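Local atomic coordinates of Exo beta-1,2-glucooligosaccharide sophorohydrolase (non-reducing end) (Parabacteroides distasonis ATCC 8503, PDB entry 5Z06), a protein that hydrolyses linear beta-1,2-glucan and beta-1,2-glucooligosaccharides of four or more glucose units, releasing sophorose from the non-reducing end as an exo-acting glycosidase. Residues 456-461 with 498-503; 243-248 with 641-646; 188-193 with 261-266; 60-65 with 163-168; 77-82 with 315-320. All blocks are in the same frame, centred on the assembly; numbering follows the deposited sequence.

Contact 1: residues 456-461 with 498-503; sequences INHKLI and QEYRAD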
# COMPACT_ATOMS: atom_id res chain seq x y z
N ILE A 456 12.88 -6.24 22.42
CA ILE A 456 13.02 -5.24 21.34
C ILE A 456 13.45 -3.92 21.92
O ILE A 456 14.30 -3.25 21.34
CB ILE A 456 11.77 -5.07 20.48
CG1 ILE A 456 11.50 -6.40 19.76
CG2 ILE A 456 11.97 -3.91 19.47
CD1 ILE A 456 10.27 -6.41 18.87
N ASN A 457 12.87 -3.54 23.06
CA ASN A 457 13.42 -2.50 23.92
C ASN A 457 13.53 -1.12 23.25
O ASN A 457 14.53 -0.40 23.38
CB ASN A 457 14.78 -2.95 24.48
CG ASN A 457 15.02 -2.44 25.89
OD1 ASN A 457 14.22 -2.67 26.82
ND2 ASN A 457 16.12 -1.72 26.06
N HIS A 458 12.47 -0.77 22.55
CA HIS A 458 12.42 0.47 21.80
C HIS A 458 11.62 1.45 22.65
O HIS A 458 10.42 1.25 22.86
CB HIS A 458 11.76 0.20 20.47
CG HIS A 458 11.90 1.30 19.47
ND1 HIS A 458 11.78 1.09 18.12
CD2 HIS A 458 12.14 2.62 19.63
CE1 HIS A 458 11.95 2.23 17.48
NE2 HIS A 458 12.18 3.18 18.37
N LYS A 459 12.29 2.49 23.15
CA LYS A 459 11.62 3.53 23.92
C LYS A 459 10.79 4.38 23.00
O LYS A 459 11.18 4.59 21.86
CB LYS A 459 12.61 4.41 24.63
CG LYS A 459 13.32 3.73 25.79
CD LYS A 459 14.64 4.45 26.09
CE LYS A 459 15.19 4.13 27.47
NZ LYS A 459 15.88 2.81 27.52
N LEU A 460 9.64 4.85 23.49
CA LEU A 460 8.82 5.76 22.71
C LEU A 460 9.30 7.16 22.96
O LEU A 460 9.12 7.70 24.06
CB LEU A 460 7.33 5.62 23.06
CG LEU A 460 6.52 4.54 22.37
CD1 LEU A 460 7.36 3.37 21.89
CD2 LEU A 460 5.37 4.05 23.21
N ILE A 461 9.91 7.75 21.94
CA ILE A 461 10.53 9.06 22.06
C ILE A 461 10.14 9.89 20.87
O ILE A 461 10.45 9.52 19.73
CB ILE A 461 12.07 8.92 22.11
CG1 ILE A 461 12.47 8.03 23.30
CG2 ILE A 461 12.74 10.30 22.18
CD1 ILE A 461 13.93 7.64 23.31
N GLN A 498 18.08 12.34 23.16
CA GLN A 498 18.76 13.21 22.20
C GLN A 498 19.48 12.37 21.16
O GLN A 498 19.32 12.60 19.96
CB GLN A 498 19.74 14.15 22.90
CG GLN A 498 19.07 15.20 23.78
CD GLN A 498 20.07 15.97 24.61
OE1 GLN A 498 21.15 16.30 24.14
NE2 GLN A 498 19.69 16.28 25.85
N GLU A 499 20.26 11.40 21.62
CA GLU A 499 20.97 10.48 20.74
C GLU A 499 20.03 9.66 19.84
O GLU A 499 20.31 9.44 18.68
CB GLU A 499 21.87 9.53 21.54
CG GLU A 499 23.11 10.21 22.10
CD GLU A 499 23.97 9.30 22.98
OE1 GLU A 499 23.57 8.16 23.30
OE2 GLU A 499 25.08 9.73 23.37
N TYR A 500 18.92 9.21 20.40
CA TYR A 500 17.91 8.48 19.64
C TYR A 500 17.38 9.31 18.48
O TYR A 500 17.28 8.82 17.35
CB TYR A 500 16.78 8.07 20.57
CG TYR A 500 15.63 7.39 19.89
CD1 TYR A 500 14.60 8.15 19.33
CD2 TYR A 500 15.57 6.01 19.80
CE1 TYR A 500 13.53 7.55 18.70
CE2 TYR A 500 14.50 5.40 19.17
CZ TYR A 500 13.48 6.18 18.63
OH TYR A 500 12.40 5.60 17.99
N ARG A 501 17.06 10.57 18.76
CA ARG A 501 16.59 11.50 17.76
C ARG A 501 17.62 11.73 16.68
O ARG A 501 17.31 11.59 15.48
CB ARG A 501 16.21 12.81 18.39
CG ARG A 501 14.94 12.68 19.23
CD ARG A 501 14.76 13.91 20.06
NE ARG A 501 13.68 13.75 21.03
CZ ARG A 501 13.74 13.95 22.34
NH1 ARG A 501 14.85 14.36 22.95
NH2 ARG A 501 12.64 13.75 23.07
N ALA A 502 18.85 12.03 17.09
CA ALA A 502 19.91 12.28 16.13
C ALA A 502 20.21 11.01 15.34
O ALA A 502 20.47 11.11 14.15
CB ALA A 502 21.17 12.84 16.81
N ASP A 503 20.11 9.83 15.97
CA ASP A 503 20.37 8.56 15.28
C ASP A 503 19.47 8.32 14.07
O ASP A 503 19.96 7.89 13.03
CB ASP A 503 20.24 7.36 16.23
CG ASP A 503 21.43 7.22 17.20
OD1 ASP A 503 22.43 7.98 17.09
OD2 ASP A 503 21.35 6.34 18.09
O HOH W 1 10.29 5.91 19.66
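CG is anti to the backbone N in both His-458 (chi1 -168°) and Tyr-500 (chi1 176°). Their rings, imidazole and phenol, meet rim to rim. NE2 of His-458 lies in the plane of the Tyr-500 ring, beyond its edge, and makes a nearly straight hydrogen bond to Tyr-500 OH; at 2.5 Å it is very short in the model, and either atom could be the donor. The ring planes stand 58° apart, so this is no stack. A water also bonds Tyr-500 OH, at 2.7 Å; it donates to Lys-459 O and accepts from Ile-461 N, tying the phenol to the loop backbone. Further down the ring, Ile-461 CD1 rests over one face, 3.8 Å from Tyr-500 CG and offset toward the rim, in a CH-pi contact. The other branch of this isoleucine, CG2, sits over a face of the Arg-501 guanidinium, 3.6 Å from Arg-501 NH2, while Arg-501 NE bonds Gly-462 O. Tyr-500 OH also binds a glycerol, probably from the crystallisation liquor. The contact joins a loop to helix 495-505 within the glycoamylase-like family region, whose six-hairpin clan is consistent with an (alpha/alpha)6 barrel.

Contact 2: residues 243-248 with 641-646; sequences RYTDFL and FLWGEY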
# COMPACT_ATOMS: atom_id res chain seq x y z
N ARG A 243 -12.92 -5.63 -8.46
CA ARG A 243 -13.08 -4.25 -8.73
C ARG A 243 -12.11 -3.87 -9.80
O ARG A 243 -11.00 -4.36 -9.81
CB ARG A 243 -12.70 -3.48 -7.48
CG ARG A 243 -13.64 -2.38 -7.26
CD ARG A 243 -13.21 -1.50 -6.11
NE ARG A 243 -14.41 -1.27 -5.35
CZ ARG A 243 -15.45 -0.57 -5.77
NH1 ARG A 243 -15.46 0.08 -6.93
NH2 ARG A 243 -16.50 -0.47 -4.98
N TYR A 244 -12.52 -2.97 -10.69
CA TYR A 244 -11.60 -2.48 -11.69
C TYR A 244 -11.82 -1.00 -11.90
O TYR A 244 -12.96 -0.53 -12.00
CB TYR A 244 -11.76 -3.25 -13.00
CG TYR A 244 -10.99 -2.60 -14.10
CD1 TYR A 244 -9.60 -2.52 -14.05
CD2 TYR A 244 -11.65 -2.02 -15.18
CE1 TYR A 244 -8.88 -1.89 -15.04
CE2 TYR A 244 -10.94 -1.41 -16.20
CZ TYR A 244 -9.57 -1.35 -16.12
OH TYR A 244 -8.89 -0.73 -17.13
N THR A 245 -10.70 -0.28 -11.93
CA THR A 245 -10.68 1.14 -12.12
C THR A 245 -10.17 1.43 -13.52
O THR A 245 -8.99 1.22 -13.83
CB THR A 245 -9.82 1.80 -11.04
OG1 THR A 245 -10.53 1.73 -9.79
CG2 THR A 245 -9.55 3.25 -11.38
N ASP A 246 -11.07 1.91 -14.37
CA ASP A 246 -10.72 2.19 -15.72
C ASP A 246 -10.47 3.66 -15.83
O ASP A 246 -11.41 4.46 -15.87
CB ASP A 246 -11.83 1.81 -16.69
CG ASP A 246 -11.35 1.77 -18.12
OD1 ASP A 246 -10.21 1.31 -18.36
OD2 ASP A 246 -12.10 2.21 -19.01
N PHE A 247 -9.20 4.02 -15.91
CA PHE A 247 -8.84 5.40 -16.04
C PHE A 247 -8.90 5.79 -17.51
O PHE A 247 -7.99 5.51 -18.26
CB PHE A 247 -7.45 5.67 -15.46
CG PHE A 247 -7.20 7.12 -15.27
CD1 PHE A 247 -6.68 7.89 -16.29
CD2 PHE A 247 -7.57 7.73 -14.09
CE1 PHE A 247 -6.46 9.25 -16.11
CE2 PHE A 247 -7.38 9.08 -13.91
CZ PHE A 247 -6.82 9.85 -14.92
N LEU A 248 -9.98 6.46 -17.90
CA LEU A 248 -10.15 6.94 -19.28
C LEU A 248 -9.35 8.20 -19.54
O LEU A 248 -8.95 8.43 -20.66
CB LEU A 248 -11.63 7.24 -19.57
CG LEU A 248 -12.51 6.00 -19.43
CD1 LEU A 248 -13.97 6.39 -19.32
CD2 LEU A 248 -12.27 5.06 -20.60
N PHE A 641 -1.86 5.91 -14.01
CA PHE A 641 -1.09 4.94 -13.23
C PHE A 641 -1.29 5.04 -11.74
O PHE A 641 -1.09 4.06 -11.06
CB PHE A 641 0.42 5.05 -13.52
CG PHE A 641 1.04 6.34 -13.06
CD1 PHE A 641 1.55 6.45 -11.77
CD2 PHE A 641 1.16 7.41 -13.92
CE1 PHE A 641 2.15 7.61 -11.35
CE2 PHE A 641 1.74 8.60 -13.49
CZ PHE A 641 2.24 8.69 -12.21
N LEU A 642 -1.66 6.21 -11.23
CA LEU A 642 -1.67 6.44 -9.79
C LEU A 642 -3.03 6.24 -9.11
O LEU A 642 -3.08 6.04 -7.91
CB LEU A 642 -1.15 7.85 -9.49
CG LEU A 642 -0.78 8.18 -8.05
CD1 LEU A 642 0.24 7.19 -7.55
CD2 LEU A 642 -0.19 9.58 -7.99
N TRP A 643 -4.12 6.32 -9.87
CA TRP A 643 -5.47 6.16 -9.31
C TRP A 643 -5.94 4.73 -9.51
O TRP A 643 -5.93 4.23 -10.61
CB TRP A 643 -6.45 7.10 -9.95
CG TRP A 643 -7.80 6.95 -9.41
CD1 TRP A 643 -8.85 6.37 -10.03
CD2 TRP A 643 -8.26 7.39 -8.13
NE1 TRP A 643 -9.95 6.41 -9.22
CE2 TRP A 643 -9.63 7.05 -8.05
CE3 TRP A 643 -7.66 8.06 -7.06
CZ2 TRP A 643 -10.41 7.34 -6.93
CZ3 TRP A 643 -8.44 8.36 -5.93
CH2 TRP A 643 -9.82 8.00 -5.88
N GLY A 644 -6.37 4.10 -8.44
CA GLY A 644 -6.75 2.72 -8.47
C GLY A 644 -8.04 2.51 -7.70
O GLY A 644 -8.71 3.47 -7.27
N GLU A 645 -8.30 1.23 -7.44
CA GLU A 645 -9.58 0.74 -6.94
C GLU A 645 -9.80 1.11 -5.50
O GLU A 645 -10.96 1.23 -5.06
CB GLU A 645 -9.65 -0.79 -7.08
CG GLU A 645 -9.72 -1.29 -8.51
CD GLU A 645 -8.42 -1.25 -9.27
OE1 GLU A 645 -7.36 -1.00 -8.69
OE2 GLU A 645 -8.46 -1.53 -10.47
N TYR A 646 -8.69 1.26 -4.76
CA TYR A 646 -8.75 1.61 -3.35
C TYR A 646 -8.17 2.98 -3.06
O TYR A 646 -7.72 3.25 -1.96
CB TYR A 646 -8.11 0.53 -2.50
CG TYR A 646 -8.84 -0.80 -2.47
CD1 TYR A 646 -10.23 -0.88 -2.57
CD2 TYR A 646 -8.15 -1.97 -2.31
CE1 TYR A 646 -10.87 -2.11 -2.54
CE2 TYR A 646 -8.79 -3.18 -2.26
CZ TYR A 646 -10.14 -3.24 -2.37
OH TYR A 646 -10.74 -4.45 -2.33
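The indole of Trp-643 is met obliquely by Thr-245, whose CG2 comes within 3.5 Å of Trp-643 CD1, while Phe-247 CD2 makes a looser, oblique contact with Trp-643 CB at 4.3 Å. Phe-648 and Tyr-635 each meet the same indole in edge-to-face pairs. The Tyr-244 ring has the backbone N of Asp-246 over one face, and Glu-645 OE2 reaches it at a slant. Arg-243, Thr-245 and Phe-247 direct CB toward 641-646 from strand 243-247, an outermost strand of the three-stranded sheet in a beta-sandwich whose strand order is consistent with a fibronectin type III fold. Across from it, the chain leaves helix 639-642 at Trp-643 and runs nearly antiparallel to the strand. The Glu-645 chain bends at chi2 (77°), which sets CD, and OE2 reaches the Thr-245 backbone. Arg-243 slides past this side chain in the opposite direction, Arg-243 CD lying 3.8 Å from Glu-645 CB. The charged ends have other partners: Arg-243 NE pairs with Glu-301, and Glu-645 OE2 with Arg-237. Thr-245 OG1 bonds Asp-206, although it is also packed 3.2 Å from Glu-645 CA. Across the buried interface the polar link is the backbone of Thr-245, whose N donates to Glu-645 OE2 at 3.0 Å, the donor standing 37° out of the carboxylate plane.

Contact 3: residues 188-193 with 261-266; sequences SALNAP and AVDYAL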
# COMPACT_ATOMS: atom_id res chain seq x y z
N SER A 188 -15.03 -26.40 -11.22
CA SER A 188 -16.12 -27.26 -11.70
C SER A 188 -17.00 -26.49 -12.72
O SER A 188 -17.31 -27.02 -13.79
CB SER A 188 -16.95 -27.83 -10.54
OG SER A 188 -17.23 -26.84 -9.57
N ALA A 189 -17.35 -25.23 -12.38
CA ALA A 189 -18.11 -24.33 -13.27
C ALA A 189 -17.47 -22.93 -13.30
O ALA A 189 -17.04 -22.42 -12.27
CB ALA A 189 -19.55 -24.23 -12.80
N LEU A 190 -17.44 -22.33 -14.49
CA LEU A 190 -16.81 -21.03 -14.71
C LEU A 190 -17.88 -20.00 -15.07
O LEU A 190 -18.23 -19.81 -16.23
CB LEU A 190 -15.75 -21.15 -15.81
CG LEU A 190 -14.80 -19.97 -16.01
CD1 LEU A 190 -13.89 -19.75 -14.81
CD2 LEU A 190 -13.96 -20.17 -17.26
N ASN A 191 -18.38 -19.34 -14.04
CA ASN A 191 -19.50 -18.43 -14.16
C ASN A 191 -19.01 -17.01 -14.24
O ASN A 191 -17.97 -16.66 -13.69
CB ASN A 191 -20.43 -18.60 -12.96
CG ASN A 191 -20.79 -20.05 -12.72
OD1 ASN A 191 -20.62 -20.58 -11.62
ND2 ASN A 191 -21.21 -20.72 -13.77
N ALA A 192 -19.78 -16.19 -14.96
CA ALA A 192 -19.58 -14.77 -14.98
C ALA A 192 -19.77 -14.24 -13.56
O ALA A 192 -20.69 -14.70 -12.85
CB ALA A 192 -20.59 -14.10 -15.91
N PRO A 193 -18.92 -13.31 -13.14
CA PRO A 193 -19.27 -12.60 -11.93
C PRO A 193 -20.51 -11.75 -12.19
O PRO A 193 -20.77 -11.34 -13.33
CB PRO A 193 -18.05 -11.72 -11.68
CG PRO A 193 -17.45 -11.50 -13.01
CD PRO A 193 -17.68 -12.78 -13.75
N ALA A 261 -14.83 -14.36 -16.13
CA ALA A 261 -13.88 -15.10 -15.29
C ALA A 261 -13.07 -16.05 -16.15
O ALA A 261 -13.62 -16.74 -17.01
CB ALA A 261 -14.60 -15.86 -14.20
N VAL A 262 -11.77 -16.10 -15.92
CA VAL A 262 -10.84 -16.91 -16.68
C VAL A 262 -10.20 -17.89 -15.71
O VAL A 262 -9.71 -17.47 -14.66
CB VAL A 262 -9.77 -16.04 -17.36
CG1 VAL A 262 -8.78 -16.88 -18.16
CG2 VAL A 262 -10.44 -15.01 -18.25
N ASP A 263 -10.21 -19.18 -16.04
CA ASP A 263 -9.57 -20.20 -15.20
C ASP A 263 -8.12 -20.36 -15.62
O ASP A 263 -7.68 -19.74 -16.60
CB ASP A 263 -10.35 -21.53 -15.22
CG ASP A 263 -10.29 -22.27 -16.57
OD1 ASP A 263 -9.34 -22.11 -17.35
OD2 ASP A 263 -11.24 -23.05 -16.83
N TYR A 264 -7.38 -21.18 -14.89
CA TYR A 264 -5.96 -21.37 -15.19
C TYR A 264 -5.68 -22.06 -16.53
O TYR A 264 -4.58 -21.91 -17.09
CB TYR A 264 -5.25 -22.09 -14.05
CG TYR A 264 -4.88 -21.14 -12.94
CD1 TYR A 264 -5.84 -20.64 -12.07
CD2 TYR A 264 -3.56 -20.72 -12.78
CE1 TYR A 264 -5.49 -19.76 -11.06
CE2 TYR A 264 -3.20 -19.84 -11.78
CZ TYR A 264 -4.17 -19.35 -10.93
OH TYR A 264 -3.82 -18.49 -9.92
N ALA A 265 -6.66 -22.79 -17.06
CA ALA A 265 -6.58 -23.33 -18.43
C ALA A 265 -6.86 -22.25 -19.48
O ALA A 265 -6.78 -22.54 -20.68
CB ALA A 265 -7.54 -24.50 -18.59
N LEU A 266 -7.19 -21.03 -19.03
CA LEU A 266 -7.54 -19.90 -19.87
C LEU A 266 -8.86 -20.11 -20.61
O LEU A 266 -9.09 -19.53 -21.66
CB LEU A 266 -6.39 -19.49 -20.81
CG LEU A 266 -5.02 -19.35 -20.13
CD1 LEU A 266 -3.97 -18.88 -21.11
CD2 LEU A 266 -5.07 -18.39 -18.94
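Leu-190 and Ala-261 meet where two rather extended backbones pass each other. From Leu-190 to Pro-193 the chain is stretched but belongs to no regular strand, whereas Ala-261 and Val-262 lie on strand 254-262. Beyond them the chain folds back in a type I beta turn from Asp-263 to Leu-266, closed by Leu-266 N donating to Asp-263 O at 2.8 Å. The segments meet by van der Waals contact, methyls against carbonyl oxygens as well as against carbon. CG of Leu-190 is anti to the backbone N (chi1 -169°), and its two methyls straddle the carbonyl oxygen of Ala-261: Leu-190 CD2 is 3.5 Å and Leu-190 CD1 3.7 Å from Ala-261 O. Leu-190 CD1 also lies 4.0 Å from both Ala-261 CB and Asp-263 CB. The Ala-261 methyl is 3.5 Å from Asn-191 O, and Pro-193 CD flanks Ala-261 N at 4.0 Å. Asp-263 OD2 is engaged by Asn-267. On its way from strand 169-180 to strand 194-200, the 188-193 linker thus passes strand 254-262, an inner strand of the four-stranded sheet of a probable fibronectin type III-like sandwich, between 219-225 and 275-278; the Val-262 backbone is hydrogen-bonded to Lys-218 and to Tyr-219, at the start of strand 219-225.

Contact 4: residues 60-65 with 163-168; sequences SAPGGD and GTADGN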
# COMPACT_ATOMS: atom_id res chain seq x y z
N SER A 60 21.30 -9.98 -31.91
CA SER A 60 22.33 -10.88 -31.43
C SER A 60 23.38 -10.88 -32.53
O SER A 60 23.20 -11.53 -33.55
CB SER A 60 21.74 -12.27 -31.20
OG SER A 60 20.57 -12.21 -30.42
N ALA A 61 24.45 -10.11 -32.33
CA ALA A 61 25.50 -9.98 -33.34
C ALA A 61 26.74 -10.76 -32.92
O ALA A 61 27.09 -10.80 -31.72
CB ALA A 61 25.86 -8.51 -33.57
N PRO A 62 27.44 -11.38 -33.89
CA PRO A 62 28.66 -12.08 -33.55
C PRO A 62 29.62 -11.14 -32.87
O PRO A 62 29.77 -10.00 -33.29
CB PRO A 62 29.23 -12.53 -34.91
CG PRO A 62 28.09 -12.47 -35.87
CD PRO A 62 27.10 -11.48 -35.33
N GLY A 63 30.23 -11.60 -31.79
CA GLY A 63 31.17 -10.80 -31.02
C GLY A 63 30.54 -9.84 -30.02
O GLY A 63 31.25 -9.15 -29.30
N GLY A 64 29.21 -9.78 -29.98
CA GLY A 64 28.51 -8.91 -29.06
C GLY A 64 27.74 -9.77 -28.09
O GLY A 64 27.71 -10.99 -28.20
N ASP A 65 27.09 -9.11 -27.15
CA ASP A 65 26.24 -9.82 -26.22
C ASP A 65 25.10 -8.92 -25.81
O ASP A 65 25.21 -7.70 -25.90
CB ASP A 65 27.05 -10.23 -24.99
CG ASP A 65 26.50 -11.46 -24.29
OD1 ASP A 65 25.68 -12.22 -24.88
OD2 ASP A 65 26.89 -11.66 -23.14
N GLY A 163 20.12 -16.10 -28.59
CA GLY A 163 20.21 -17.38 -29.26
C GLY A 163 21.33 -17.24 -30.26
O GLY A 163 22.39 -16.66 -29.96
N THR A 164 21.09 -17.76 -31.47
CA THR A 164 22.03 -17.64 -32.57
C THR A 164 22.33 -16.17 -32.79
O THR A 164 21.43 -15.37 -32.99
CB THR A 164 21.44 -18.21 -33.88
OG1 THR A 164 20.89 -19.51 -33.64
CG2 THR A 164 22.51 -18.30 -34.95
N ALA A 165 23.61 -15.83 -32.75
CA ALA A 165 24.07 -14.51 -33.15
C ALA A 165 24.05 -14.37 -34.68
O ALA A 165 25.10 -14.32 -35.33
CB ALA A 165 25.45 -14.23 -32.58
N ASP A 166 22.86 -14.28 -35.25
CA ASP A 166 22.68 -14.10 -36.70
C ASP A 166 22.68 -12.62 -37.14
O ASP A 166 22.49 -12.34 -38.31
CB ASP A 166 21.38 -14.76 -37.15
CG ASP A 166 20.13 -14.12 -36.53
OD1 ASP A 166 20.26 -13.08 -35.86
OD2 ASP A 166 19.03 -14.65 -36.73
N GLY A 167 22.78 -11.69 -36.19
CA GLY A 167 22.89 -10.25 -36.49
C GLY A 167 21.62 -9.54 -36.94
O GLY A 167 21.68 -8.36 -37.32
N ASN A 168 20.47 -10.22 -36.90
CA ASN A 168 19.21 -9.61 -37.29
C ASN A 168 18.47 -9.05 -36.09
O ASN A 168 18.61 -9.52 -34.96
CB ASN A 168 18.29 -10.61 -38.00
CG ASN A 168 18.92 -11.24 -39.22
OD1 ASN A 168 19.73 -10.62 -39.91
ND2 ASN A 168 18.60 -12.50 -39.45
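Ser-60 O is the polar centre of the contact, accepting a hydrogen bond from Gly-167 N at 2.7 Å with the donor tilted 26° from the carbonyl plane. The same oxygen lies 3.1 Å from Ala-165 CA in a CA-H...O contact. The Ser-60 side chain adds its CB, 3.6 Å from Thr-164 O. Alongside, the ring of Pro-62 lies against Ala-165: Pro-62 CD is 3.5 Å from Ala-165 O and 4.2 Å from Ala-165 CB, while the backbones of Ala-61 and Gly-167 come close, CA to CA. Both loops cross between the two antiparallel sheets of the N-terminal beta-rich region, consistent with a beta-sandwich: one leads from strand 53-59 of the seven-stranded sheet to strand 65-71 of the five-stranded one, the other from strand 155-161 back to strand 169-180. Each is shaped by its own turns. A type II beta turn runs from Ala-61 to Gly-64, closed by Gly-64 N to Ala-61 O, and Ala-165 is the centre of an inverse gamma turn. Next, Asp-166 OD1 accepts from Asn-168 N in an Asx turn at 3.1 Å, the donor lying well above the carboxylate plane. Asp-166 CG lies between its own backbone N and carbonyl carbon (chi1 64°), on the side of the chain that follows. Outermost, Tyr-170 OH bonds both Asp-166 OD2 and Asn-168 ND2, and Ser-60 OG bonds Trp-66 NE1.

Contact 5: residues 77-82 with 315-320; sequences GNDFFR and PGRNDM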
# COMPACT_ATOMS: atom_id res chain seq x y z
N GLY A 77 4.00 -9.00 2.31
CA GLY A 77 3.02 -10.04 2.62
C GLY A 77 2.71 -11.04 1.51
O GLY A 77 1.84 -11.90 1.71
N ASN A 78 3.39 -10.94 0.36
CA ASN A 78 3.30 -11.93 -0.72
C ASN A 78 4.38 -12.96 -0.40
O ASN A 78 5.55 -12.83 -0.81
CB ASN A 78 3.50 -11.34 -2.12
CG ASN A 78 2.32 -10.49 -2.59
OD1 ASN A 78 1.94 -10.56 -3.76
ND2 ASN A 78 1.78 -9.66 -1.71
N ASP A 79 3.97 -13.93 0.39
CA ASP A 79 4.87 -14.94 0.98
C ASP A 79 4.42 -16.35 0.71
O ASP A 79 5.24 -17.25 0.77
CB ASP A 79 4.96 -14.72 2.50
CG ASP A 79 5.34 -13.29 2.85
OD1 ASP A 79 6.29 -12.77 2.23
OD2 ASP A 79 4.69 -12.67 3.74
N PHE A 80 3.13 -16.54 0.45
CA PHE A 80 2.55 -17.84 0.23
C PHE A 80 2.18 -17.95 -1.23
O PHE A 80 1.45 -17.12 -1.75
CB PHE A 80 1.32 -18.01 1.11
CG PHE A 80 1.64 -17.91 2.57
CD1 PHE A 80 2.39 -18.91 3.20
CD2 PHE A 80 1.23 -16.81 3.32
CE1 PHE A 80 2.71 -18.82 4.55
CE2 PHE A 80 1.54 -16.72 4.67
CZ PHE A 80 2.28 -17.73 5.28
N PHE A 81 2.71 -18.98 -1.86
CA PHE A 81 2.59 -19.21 -3.28
C PHE A 81 2.25 -20.66 -3.52
O PHE A 81 2.52 -21.54 -2.70
CB PHE A 81 3.91 -18.87 -4.01
CG PHE A 81 4.37 -17.46 -3.81
CD1 PHE A 81 3.95 -16.44 -4.67
CD2 PHE A 81 5.23 -17.13 -2.77
CE1 PHE A 81 4.37 -15.13 -4.48
CE2 PHE A 81 5.65 -15.82 -2.58
CZ PHE A 81 5.23 -14.82 -3.44
N ARG A 82 1.66 -20.90 -4.68
CA ARG A 82 1.44 -22.25 -5.16
C ARG A 82 2.80 -22.84 -5.41
O ARG A 82 3.73 -22.12 -5.81
CB ARG A 82 0.68 -22.22 -6.47
CG ARG A 82 -0.72 -21.71 -6.35
CD ARG A 82 -1.41 -21.91 -7.66
NE ARG A 82 -2.51 -20.98 -7.87
CZ ARG A 82 -3.75 -21.09 -7.37
NH1 ARG A 82 -4.12 -22.09 -6.57
NH2 ARG A 82 -4.64 -20.16 -7.69
N PRO A 315 -2.24 -6.06 -2.76
CA PRO A 315 -2.31 -7.46 -2.39
C PRO A 315 -1.25 -7.80 -1.36
O PRO A 315 -0.08 -7.46 -1.54
CB PRO A 315 -2.03 -8.18 -3.69
CG PRO A 315 -1.13 -7.24 -4.45
CD PRO A 315 -1.59 -5.88 -4.07
N GLY A 316 -1.66 -8.46 -0.29
CA GLY A 316 -0.74 -8.88 0.76
C GLY A 316 -1.20 -10.20 1.35
O GLY A 316 -1.72 -11.04 0.62
N ARG A 317 -0.98 -10.38 2.65
CA ARG A 317 -1.57 -11.49 3.37
C ARG A 317 -3.06 -11.33 3.31
O ARG A 317 -3.58 -10.24 3.49
CB ARG A 317 -1.15 -11.50 4.83
CG ARG A 317 0.34 -11.70 5.01
CD ARG A 317 0.78 -13.08 4.53
NE ARG A 317 2.18 -13.24 4.86
CZ ARG A 317 2.64 -13.62 6.05
NH1 ARG A 317 1.80 -13.93 7.05
NH2 ARG A 317 3.94 -13.71 6.25
N ASN A 318 -3.72 -12.43 3.02
CA ASN A 318 -5.15 -12.45 2.93
C ASN A 318 -5.79 -12.28 4.32
O ASN A 318 -6.87 -11.66 4.47
CB ASN A 318 -5.59 -13.75 2.26
CG ASN A 318 -7.09 -13.86 2.11
OD1 ASN A 318 -7.70 -14.83 2.58
ND2 ASN A 318 -7.69 -12.85 1.50
N ASP A 319 -5.15 -12.83 5.34
CA ASP A 319 -5.76 -12.96 6.67
C ASP A 319 -5.21 -12.02 7.71
O ASP A 319 -5.82 -11.84 8.76
CB ASP A 319 -5.61 -14.39 7.18
CG ASP A 319 -6.27 -15.41 6.27
OD1 ASP A 319 -7.21 -15.07 5.52
OD2 ASP A 319 -5.84 -16.57 6.33
N MET A 320 -4.08 -11.40 7.43
CA MET A 320 -3.40 -10.65 8.44
C MET A 320 -3.89 -9.23 8.44
O MET A 320 -3.79 -8.53 7.43
CB MET A 320 -1.90 -10.67 8.19
CG MET A 320 -1.10 -10.07 9.30
SD MET A 320 0.64 -10.13 8.85
CE MET A 320 0.72 -8.80 7.64
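A salt bridge joins Asp-79 and Arg-317. The guanidinium grips a single carboxylate oxygen side-on: Arg-317 NE and Arg-317 NH2 both donate to Asp-79 OD2, each at 2.8 Å. The oxygen stays close to the guanidinium plane, and NE reaches its anti lone pair, while the carboxylate stands nearly upright to the guanidinium (84°). The other oxygen, Asp-79 OD1, forms a salt bridge with Lys-153, which would be expected to stabilise the negative charge further. The Arg-317 chain bends at chi2 (-65°), which sets Arg-317 CD 3.2 Å from Gly-77 O. The aromatic part is Phe-80, whose CE2 lies over one face of the guanidinium, offset toward its rim and 3.5 Å from Arg-317 NE; the two planes are far from parallel. This charged cluster joins a loop of the N-terminal beta-rich region, after strand 65-71, to a loop between strands 313-314 and 320-322 in the helix-rich part of the chain. Among neutral polar contacts, Asn-78 ND2 donates to Pro-315 O at 2.9 Å, approaching from above the carbonyl plane, and also bonds Arg-76 O. Close backbone packing completes the interface: Gly-77 has a positive phi (72°), and its CA is 4.4 Å from Gly-316 CA. A hydrogen bond from Tyr-6 OH to Gly-316 O ties the second loop to the N-terminal end of the chain.

Overall arrangement
Contact 4 lies in the N-terminal beta-rich region, and contact 3 joins the entry of the probable fibronectin type III-like sandwich to its strand 254-262; contact 1 lies in the helical region, its centre about 57 Å from that of contact 4. Contacts 2 and 5, with centres about 22 Å apart, are nearer the chain's centre of mass, at about 14 and 13 Å, and tie the sandwich and the N-terminal region respectively to the helix-rich part. Contacts 3 and 5 touch through Tyr-264 OH and Arg-82 NH2. Along the chain, contact 3 is nested within the loop closed by contact 5, contact 1 within that of contact 2, and contacts 2 and 5 cross. Contacts 2 and 5 join regions, whereas 1, 3 and 4 close loops within one.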